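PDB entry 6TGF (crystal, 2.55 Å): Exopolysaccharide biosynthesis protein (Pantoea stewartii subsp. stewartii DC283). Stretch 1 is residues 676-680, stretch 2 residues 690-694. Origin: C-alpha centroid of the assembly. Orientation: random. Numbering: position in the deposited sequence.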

ATOM      1  N   ALA B 676     -39.642 -26.400  28.115  1.00 53.37           N
ATOM      2  CA  ALA B 676     -40.270 -25.666  26.992  1.00 52.32           C
ATOM      3  C   ALA B 676     -41.453 -26.474  26.463  1.00 51.40           C
ATOM      4  O   ALA B 676     -41.285 -27.629  26.073  1.00 51.00           O
ATOM      5  CB  ALA B 676     -39.250 -25.406  25.911  1.00 52.30           C
ATOM      6  N   PRO B 677     -42.684 -25.908  26.445  1.00 50.53           N
ATOM      7  CA  PRO B 677     -43.855 -26.616  25.924  1.00 49.92           C
ATOM      8  C   PRO B 677     -43.712 -26.990  24.441  1.00 49.09           C
ATOM      9  O   PRO B 677     -43.294 -26.151  23.664  1.00 48.88           O
ATOM     10  CB  PRO B 677     -45.017 -25.622  26.091  1.00 50.08           C
ATOM     11  CG  PRO B 677     -44.526 -24.618  27.114  1.00 50.43           C
ATOM     12  CD  PRO B 677     -43.023 -24.563  26.934  1.00 50.54           C
ATOM     13  N   GLN B 678     -44.071 -28.230  24.094  1.00 48.45           N
ATOM     14  CA  GLN B 678     -44.063 -28.757  22.702  1.00 47.74           C
ATOM     15  C   GLN B 678     -45.329 -28.271  21.990  1.00 46.95           C
ATOM     16  O   GLN B 678     -46.417 -28.779  22.316  1.00 47.08           O
ATOM     17  CB  GLN B 678     -43.995 -30.285  22.703  1.00 47.93           C
ATOM     18  CG  GLN B 678     -42.783 -30.840  23.432  1.00 48.26           C
ATOM     19  CD  GLN B 678     -42.810 -32.343  23.556  1.00 48.38           C
ATOM     20  OE1 GLN B 678     -42.508 -32.900  24.610  1.00 48.75           O
ATOM     21  NE2 GLN B 678     -43.173 -33.014  22.475  1.00 48.24           N
ATOM     22  N   ARG B 679     -45.189 -27.310  21.071  1.00 46.23           N
ATOM     23  CA  ARG B 679     -46.321 -26.693  20.328  1.00 45.85           C
ATOM     24  C   ARG B 679     -45.874 -26.308  18.914  1.00 45.41           C
ATOM     25  O   ARG B 679     -44.684 -25.983  18.741  1.00 45.51           O
ATOM     26  CB  ARG B 679     -46.815 -25.422  21.028  1.00 45.87           C
ATOM     27  CG  ARG B 679     -47.222 -25.599  22.482  1.00 45.98           C
ATOM     28  CD  ARG B 679     -47.355 -24.253  23.167  1.00 46.09           C
ATOM     29  NE  ARG B 679     -47.727 -24.372  24.569  1.00 46.29           N
ATOM     30  CZ  ARG B 679     -47.824 -23.349  25.414  1.00 46.50           C
ATOM     31  NH1 ARG B 679     -47.574 -22.116  25.003  1.00 46.48           N
ATOM     32  NH2 ARG B 679     -48.172 -23.562  26.672  1.00 46.79           N
ATOM     33  N   PHE B 680     -46.807 -26.335  17.959  1.00 44.84           N
ATOM     34  CA  PHE B 680     -46.714 -25.612  16.663  1.00 44.71           C
ATOM     35  C   PHE B 680     -48.065 -24.940  16.389  1.00 44.77           C
ATOM     36  O   PHE B 680     -49.028 -25.175  17.143  1.00 44.89           O
ATOM     37  CB  PHE B 680     -46.229 -26.540  15.544  1.00 44.64           C
ATOM     38  CG  PHE B 680     -47.281 -27.369  14.851  1.00 44.67           C
ATOM     39  CD1 PHE B 680     -47.963 -26.878  13.746  1.00 44.65           C
ATOM     40  CD2 PHE B 680     -47.554 -28.660  15.275  1.00 44.77           C
ATOM     41  CE1 PHE B 680     -48.915 -27.653  13.099  1.00 44.71           C
ATOM     42  CE2 PHE B 680     -48.506 -29.432  14.627  1.00 44.84           C
ATOM     43  CZ  PHE B 680     -49.185 -28.927  13.540  1.00 44.76           C
ATOM     44  N   GLY B 690     -52.527 -26.857  14.481  1.00 45.49           N
ATOM     45  CA  GLY B 690     -51.463 -26.802  15.503  1.00 45.41           C
ATOM     46  C   GLY B 690     -51.385 -28.090  16.305  1.00 45.53           C
ATOM     47  O   GLY B 690     -52.040 -29.072  15.911  1.00 45.47           O
ATOM     48  N   ALA B 691     -50.607 -28.086  17.390  1.00 45.89           N
ATOM     49  CA  ALA B 691     -50.499 -29.185  18.379  1.00 46.36           C
ATOM     50  C   ALA B 691     -50.111 -28.589  19.737  1.00 47.03           C
ATOM     51  O   ALA B 691     -49.393 -27.573  19.743  1.00 47.19           O
ATOM     52  CB  ALA B 691     -49.494 -30.206  17.907  1.00 46.23           C
ATOM     53  N   ASN B 692     -50.584 -29.182  20.840  1.00 47.84           N
ATOM     54  CA  ASN B 692     -50.317 -28.689  22.220  1.00 48.58           C
ATOM     55  C   ASN B 692     -49.435 -29.703  22.962  1.00 49.11           C
ATOM     56  O   ASN B 692     -49.223 -30.812  22.430  1.00 49.14           O
ATOM     57  CB  ASN B 692     -51.614 -28.356  22.966  1.00 48.91           C
ATOM     58  CG  ASN B 692     -52.393 -29.564  23.442  1.00 49.20           C
ATOM     59  OD1 ASN B 692     -52.000 -30.706  23.212  1.00 49.62           O
ATOM     60  ND2 ASN B 692     -53.507 -29.321  24.114  1.00 49.51           N
ATOM     61  N   GLU B 693     -48.950 -29.319  24.147  1.00 49.81           N
ATOM     62  CA  GLU B 693     -47.977 -30.097  24.966  1.00 50.28           C
ATOM     63  C   GLU B 693     -48.665 -31.310  25.608  1.00 50.92           C
ATOM     64  O   GLU B 693     -47.942 -32.222  26.049  1.00 51.29           O
ATOM     65  CB  GLU B 693     -47.325 -29.217  26.036  1.00 50.31           C
ATOM     66  CG  GLU B 693     -48.299 -28.592  27.024  1.00 50.29           C
ATOM     67  CD  GLU B 693     -48.697 -27.162  26.706  1.00 50.11           C
ATOM     68  OE1 GLU B 693     -49.290 -26.940  25.633  1.00 49.80           O
ATOM     69  OE2 GLU B 693     -48.402 -26.272  27.526  1.00 50.16           O
ATOM     70  N   GLN B 694     -50.002 -31.311  25.675  1.00 51.55           N
ATOM     71  CA  GLN B 694     -50.810 -32.465  26.155  1.00 52.12           C
ATOM     72  C   GLN B 694     -50.815 -33.563  25.083  1.00 51.91           C
ATOM     73  O   GLN B 694     -51.130 -34.717  25.430  1.00 52.18           O
ATOM     74  CB  GLN B 694     -52.226 -32.012  26.518  1.00 52.62           C
ATOM     75  CG  GLN B 694     -52.290 -31.269  27.847  1.00 53.33           C
ATOM     76  CD  GLN B 694     -53.582 -30.511  28.035  1.00 53.96           C
ATOM     77  OE1 GLN B 694     -54.144 -29.955  27.094  1.00 54.43           O
ATOM     78  NE2 GLN B 694     -54.059 -30.474  29.269  1.00 54.42           N
TER

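The two stretches run nearly antiparallel, their end-to-end directions 167° apart, and bury 360 Å² between them. Three residues, Glu693, Phe680 and Ala691, cover the most surface and define two centres of contact: a salt bridge and a short piece of sheet.

Glu693 meets Arg679 through a two-point salt bridge. Arg679 NE donates to Glu693 OE1 at 3.2 Å, and Arg679 NH2 donates to Glu693 OE2 at 2.9 Å with a nearly straight N-H...O angle of 170°. Arginine suits this place because its guanidinium offers two N-H groups along one edge, matching the two carboxylate oxygens. Its CA-to-CB bond points sideways, but an extended chain, m at chi1 and t at chi2 and chi3, brings the charged end to its partner. Glu693 instead bends, with chi1 p and chi2 near -98°. The same carboxylate also lies against Pro677, whose CB is 3.7 Å from Glu693 OE2.

At the other end, Phe680 and Ala691 form an antiparallel hydrogen-bonded pair. Both bonds are weak: Phe680 N to Ala691 O is 3.4 Å, and Ala691 N to Phe680 O is 3.3 Å. A further backbone contact comes from Arg679 CA, which lies 3.2 Å from Ala691 O in a CA-H...O contact. The side chains of Phe680 and Ala691 share one face of the sheet, where Phe680 CE2 packs 3.5 Å from Ala691 CB; the small methyl provides an apolar contact beside the broad ring.

With chi1 p, the Phe680 ring lies over the opposing backbone. Gly690 CA sits 3.7 Å from the ring centroid, close to the ring normal, in a CH-pi contact. Glycine fits here because an ideally placed CB would lie only 2.8 Å from Phe680 O, a clash. Without a side chain, Gly690 leaves room for the carbonyl oxygen of Phe680, while its CA lies over the ring.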